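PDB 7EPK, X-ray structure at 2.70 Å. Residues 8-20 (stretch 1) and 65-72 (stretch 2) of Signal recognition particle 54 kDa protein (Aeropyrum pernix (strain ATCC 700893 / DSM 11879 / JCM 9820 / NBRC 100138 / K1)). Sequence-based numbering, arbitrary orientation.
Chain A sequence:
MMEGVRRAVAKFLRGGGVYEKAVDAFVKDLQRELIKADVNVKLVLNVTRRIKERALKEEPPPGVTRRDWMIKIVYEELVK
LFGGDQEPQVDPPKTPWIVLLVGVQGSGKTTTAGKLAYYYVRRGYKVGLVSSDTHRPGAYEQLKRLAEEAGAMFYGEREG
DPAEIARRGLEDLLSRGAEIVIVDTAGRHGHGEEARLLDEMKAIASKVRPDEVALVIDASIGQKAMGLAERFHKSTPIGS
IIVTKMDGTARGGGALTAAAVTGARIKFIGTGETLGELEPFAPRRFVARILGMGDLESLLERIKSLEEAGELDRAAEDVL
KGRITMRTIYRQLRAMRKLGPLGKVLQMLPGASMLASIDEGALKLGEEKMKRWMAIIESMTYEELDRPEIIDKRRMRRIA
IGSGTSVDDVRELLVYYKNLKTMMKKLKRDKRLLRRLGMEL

Stretch 1 8-20: AVAKFLRGGGVYE
Stretch 2 (65-72) TRRDWMIK

An arginine on one helix can serve the last turn of a neighbouring helix by bonding to a backbone carbonyl there, while its guanidinium also lies beside the loop that follows; residues 8-20 and 65-72 of this signal recognition particle protein illustrate it. Helix 8-13 and the helix within residues 65-72 run roughly antiparallel, at 153°, with axes 10.5 Å apart at closest approach, so that V9 pairs with I71 (CA to CA 7.7 Å) and L13 with R67 (CA to CA 6.2 Å).

V9 (chi1 t) opens the apolar seam, its CG1 4.3 Å from I71 CD1. One turn on, F12 (chi1 t, chi2 65°) places CD2 3.5 Å from CD1 of I71 (m, m) and CZ 3.8 Å from M70 CB. One face of its ring is covered by R67, whose CG lies 4.1 Å from the ring centroid. L13 points its CA-to-CB bond away, but chi1 at -146° and chi2 p bring CD1 back to 4.1 Å from I71 CG1 and 3.4 Å from D68 OD1.

The helix is spent at R14 (phi/psi -116/-91), leaving the F12 carbonyl available to R67 (m, t, t, chi4 -109°): NH1 donates to F12 O over a very short 2.4 Å, at 145°. The same guanidinium extends beside the glycine turn, with NH2 3.9 Å from G16 CA and 3.4 Å from G17 O. G17 has phi 82°, a value that favours glycine.

V18 (-60/127) is the N-cap of the next helix. Y19 (chi1 t, chi2 67°) then receives R66 CB over one ring face, 4.0 Å from the centroid, while R67 CG approaches the ring edge, 3.8 Å from Y19 CE1. A water donates to R66 O (2.8 Å from the water oxygen) and also hydrogen-bonds Y19 OH (3.3 Å from that oxygen). Across the way, T65 OG1 caps its helix by accepting from D68 N at 3.2 Å.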

# COMPACT_ATOMS: atom_id res chain seq x y z
N ALA A 8 -10.94 -12.16 16.23
CA ALA A 8 -9.77 -12.00 17.13
C ALA A 8 -9.46 -10.52 17.33
O ALA A 8 -9.28 -10.10 18.49
CB ALA A 8 -8.56 -12.72 16.58
N VAL A 9 -9.38 -9.74 16.25
CA VAL A 9 -9.03 -8.29 16.39
C VAL A 9 -10.11 -7.62 17.26
O VAL A 9 -9.75 -6.83 18.16
CB VAL A 9 -8.84 -7.59 15.03
CG1 VAL A 9 -8.71 -6.08 15.20
CG2 VAL A 9 -7.62 -8.15 14.29
N ALA A 10 -11.37 -7.96 17.00
CA ALA A 10 -12.55 -7.40 17.71
C ALA A 10 -12.52 -7.82 19.19
O ALA A 10 -12.77 -6.96 20.05
CB ALA A 10 -13.82 -7.83 17.01
N LYS A 11 -12.24 -9.09 19.48
CA LYS A 11 -12.08 -9.57 20.88
C LYS A 11 -10.94 -8.75 21.50
O LYS A 11 -11.22 -8.04 22.50
CB LYS A 11 -11.81 -11.07 20.96
CG LYS A 11 -11.86 -11.67 22.36
CD LYS A 11 -11.63 -13.17 22.41
CE LYS A 11 -10.33 -13.62 21.78
NZ LYS A 11 -10.18 -15.09 21.77
N PHE A 12 -9.75 -8.77 20.90
CA PHE A 12 -8.55 -8.06 21.40
C PHE A 12 -8.89 -6.58 21.66
O PHE A 12 -8.57 -6.06 22.75
CB PHE A 12 -7.37 -8.13 20.44
CG PHE A 12 -6.13 -7.42 20.95
CD1 PHE A 12 -5.46 -7.86 22.07
CD2 PHE A 12 -5.61 -6.32 20.28
CE1 PHE A 12 -4.31 -7.24 22.51
CE2 PHE A 12 -4.45 -5.69 20.72
CZ PHE A 12 -3.80 -6.15 21.84
N LEU A 13 -9.52 -5.92 20.69
CA LEU A 13 -9.69 -4.45 20.72
C LEU A 13 -10.71 -4.06 21.82
O LEU A 13 -10.52 -2.99 22.44
CB LEU A 13 -10.10 -3.97 19.32
CG LEU A 13 -9.59 -2.60 18.89
CD1 LEU A 13 -8.11 -2.41 19.16
CD2 LEU A 13 -9.86 -2.40 17.40
N ARG A 14 -11.70 -4.92 22.08
CA ARG A 14 -12.82 -4.66 23.03
C ARG A 14 -12.72 -5.67 24.18
O ARG A 14 -11.99 -5.36 25.15
CB ARG A 14 -14.16 -4.69 22.29
CG ARG A 14 -14.48 -3.44 21.47
CD ARG A 14 -13.93 -3.48 20.04
NE ARG A 14 -14.59 -2.57 19.10
CZ ARG A 14 -14.36 -2.52 17.78
NH1 ARG A 14 -15.03 -1.66 17.03
NH2 ARG A 14 -13.49 -3.32 17.20
N GLY A 15 -13.38 -6.83 24.05
CA GLY A 15 -13.48 -7.88 25.09
C GLY A 15 -12.28 -7.91 26.04
O GLY A 15 -11.38 -8.76 25.81
N GLY A 16 -12.31 -7.08 27.09
CA GLY A 16 -11.14 -6.66 27.89
C GLY A 16 -10.48 -7.80 28.65
O GLY A 16 -9.97 -8.76 27.98
N GLY A 17 -10.44 -7.70 29.99
CA GLY A 17 -9.63 -8.58 30.85
C GLY A 17 -8.18 -8.13 30.91
O GLY A 17 -7.90 -7.02 30.43
N VAL A 18 -7.27 -8.95 31.46
CA VAL A 18 -5.83 -8.57 31.62
C VAL A 18 -5.26 -8.30 30.22
O VAL A 18 -5.39 -9.19 29.37
CB VAL A 18 -5.00 -9.67 32.32
CG1 VAL A 18 -3.52 -9.27 32.48
CG2 VAL A 18 -5.60 -10.11 33.66
N TYR A 19 -4.64 -7.14 30.01
CA TYR A 19 -4.01 -6.74 28.72
C TYR A 19 -3.14 -7.86 28.14
O TYR A 19 -3.39 -8.27 27.00
CB TYR A 19 -3.05 -5.56 28.87
CG TYR A 19 -2.33 -5.26 27.59
CD1 TYR A 19 -3.01 -4.78 26.48
CD2 TYR A 19 -0.98 -5.53 27.46
CE1 TYR A 19 -2.35 -4.52 25.29
CE2 TYR A 19 -0.31 -5.29 26.27
CZ TYR A 19 -0.99 -4.78 25.17
OH TYR A 19 -0.33 -4.54 24.00
N GLU A 20 -2.12 -8.29 28.88
CA GLU A 20 -1.08 -9.18 28.31
C GLU A 20 -1.73 -10.53 28.00
O GLU A 20 -1.27 -11.20 27.07
CB GLU A 20 0.15 -9.31 29.20
CG GLU A 20 0.91 -8.00 29.41
CD GLU A 20 0.34 -7.02 30.44
OE1 GLU A 20 -0.75 -7.30 31.03
OE2 GLU A 20 0.97 -5.97 30.63
N THR A 65 -3.63 4.16 23.45
CA THR A 65 -3.87 2.91 24.23
C THR A 65 -2.89 1.82 23.77
O THR A 65 -2.56 1.76 22.57
CB THR A 65 -5.33 2.42 24.14
OG1 THR A 65 -5.69 1.86 22.87
CG2 THR A 65 -6.35 3.47 24.52
N ARG A 66 -2.41 1.03 24.73
CA ARG A 66 -1.66 -0.25 24.56
C ARG A 66 -2.20 -1.11 23.40
O ARG A 66 -1.38 -1.58 22.59
CB ARG A 66 -1.68 -1.05 25.88
CG ARG A 66 -3.02 -1.13 26.62
CD ARG A 66 -4.29 -0.46 26.06
NE ARG A 66 -5.55 -1.05 26.49
CZ ARG A 66 -6.76 -0.83 25.94
NH1 ARG A 66 -6.91 -0.06 24.88
NH2 ARG A 66 -7.83 -1.41 26.46
N ARG A 67 -3.51 -1.33 23.33
CA ARG A 67 -4.13 -2.23 22.33
C ARG A 67 -4.03 -1.58 20.95
O ARG A 67 -3.54 -2.25 20.02
CB ARG A 67 -5.58 -2.55 22.67
CG ARG A 67 -5.72 -3.56 23.81
CD ARG A 67 -7.13 -3.57 24.39
NE ARG A 67 -7.08 -4.11 25.73
CZ ARG A 67 -7.56 -5.28 26.07
NH1 ARG A 67 -8.17 -6.02 25.16
NH2 ARG A 67 -7.43 -5.72 27.31
N ASP A 68 -4.46 -0.32 20.83
CA ASP A 68 -4.43 0.41 19.53
C ASP A 68 -3.00 0.31 18.98
O ASP A 68 -2.85 0.04 17.77
CB ASP A 68 -4.99 1.83 19.65
CG ASP A 68 -6.50 1.90 19.90
OD1 ASP A 68 -7.18 0.87 19.66
OD2 ASP A 68 -7.00 2.97 20.36
N TRP A 69 -1.98 0.41 19.83
CA TRP A 69 -0.56 0.43 19.38
C TRP A 69 -0.15 -0.96 18.91
O TRP A 69 0.81 -1.07 18.14
CB TRP A 69 0.35 0.89 20.51
CG TRP A 69 1.78 1.08 20.10
CD1 TRP A 69 2.87 0.47 20.65
CD2 TRP A 69 2.27 1.96 19.07
NE1 TRP A 69 4.02 0.93 20.05
CE2 TRP A 69 3.68 1.84 19.07
CE3 TRP A 69 1.67 2.84 18.15
CZ2 TRP A 69 4.49 2.56 18.18
CZ3 TRP A 69 2.46 3.55 17.28
CH2 TRP A 69 3.85 3.41 17.30
N MET A 70 -0.78 -1.99 19.45
CA MET A 70 -0.33 -3.38 19.19
C MET A 70 -0.92 -3.79 17.84
O MET A 70 -0.18 -4.42 17.09
CB MET A 70 -0.78 -4.35 20.29
CG MET A 70 -0.24 -5.75 20.09
SD MET A 70 1.56 -5.80 20.08
CE MET A 70 1.78 -7.58 20.11
N ILE A 71 -2.17 -3.44 17.56
CA ILE A 71 -2.81 -3.75 16.26
C ILE A 71 -2.06 -2.97 15.16
O ILE A 71 -1.84 -3.55 14.09
CB ILE A 71 -4.31 -3.44 16.29
CG1 ILE A 71 -5.02 -4.37 17.27
CG2 ILE A 71 -4.91 -3.54 14.90
CD1 ILE A 71 -4.82 -5.83 16.94
N LYS A 72 -1.66 -1.74 15.43
CA LYS A 72 -0.89 -0.89 14.49
C LYS A 72 0.43 -1.60 14.16
O LYS A 72 0.94 -1.40 13.04
CB LYS A 72 -0.67 0.49 15.12
CG LYS A 72 0.40 1.37 14.49
CD LYS A 72 -0.06 2.14 13.29
CE LYS A 72 0.69 3.44 13.16
NZ LYS A 72 2.12 3.26 13.52
O HOH W 1 1.36 -2.00 22.80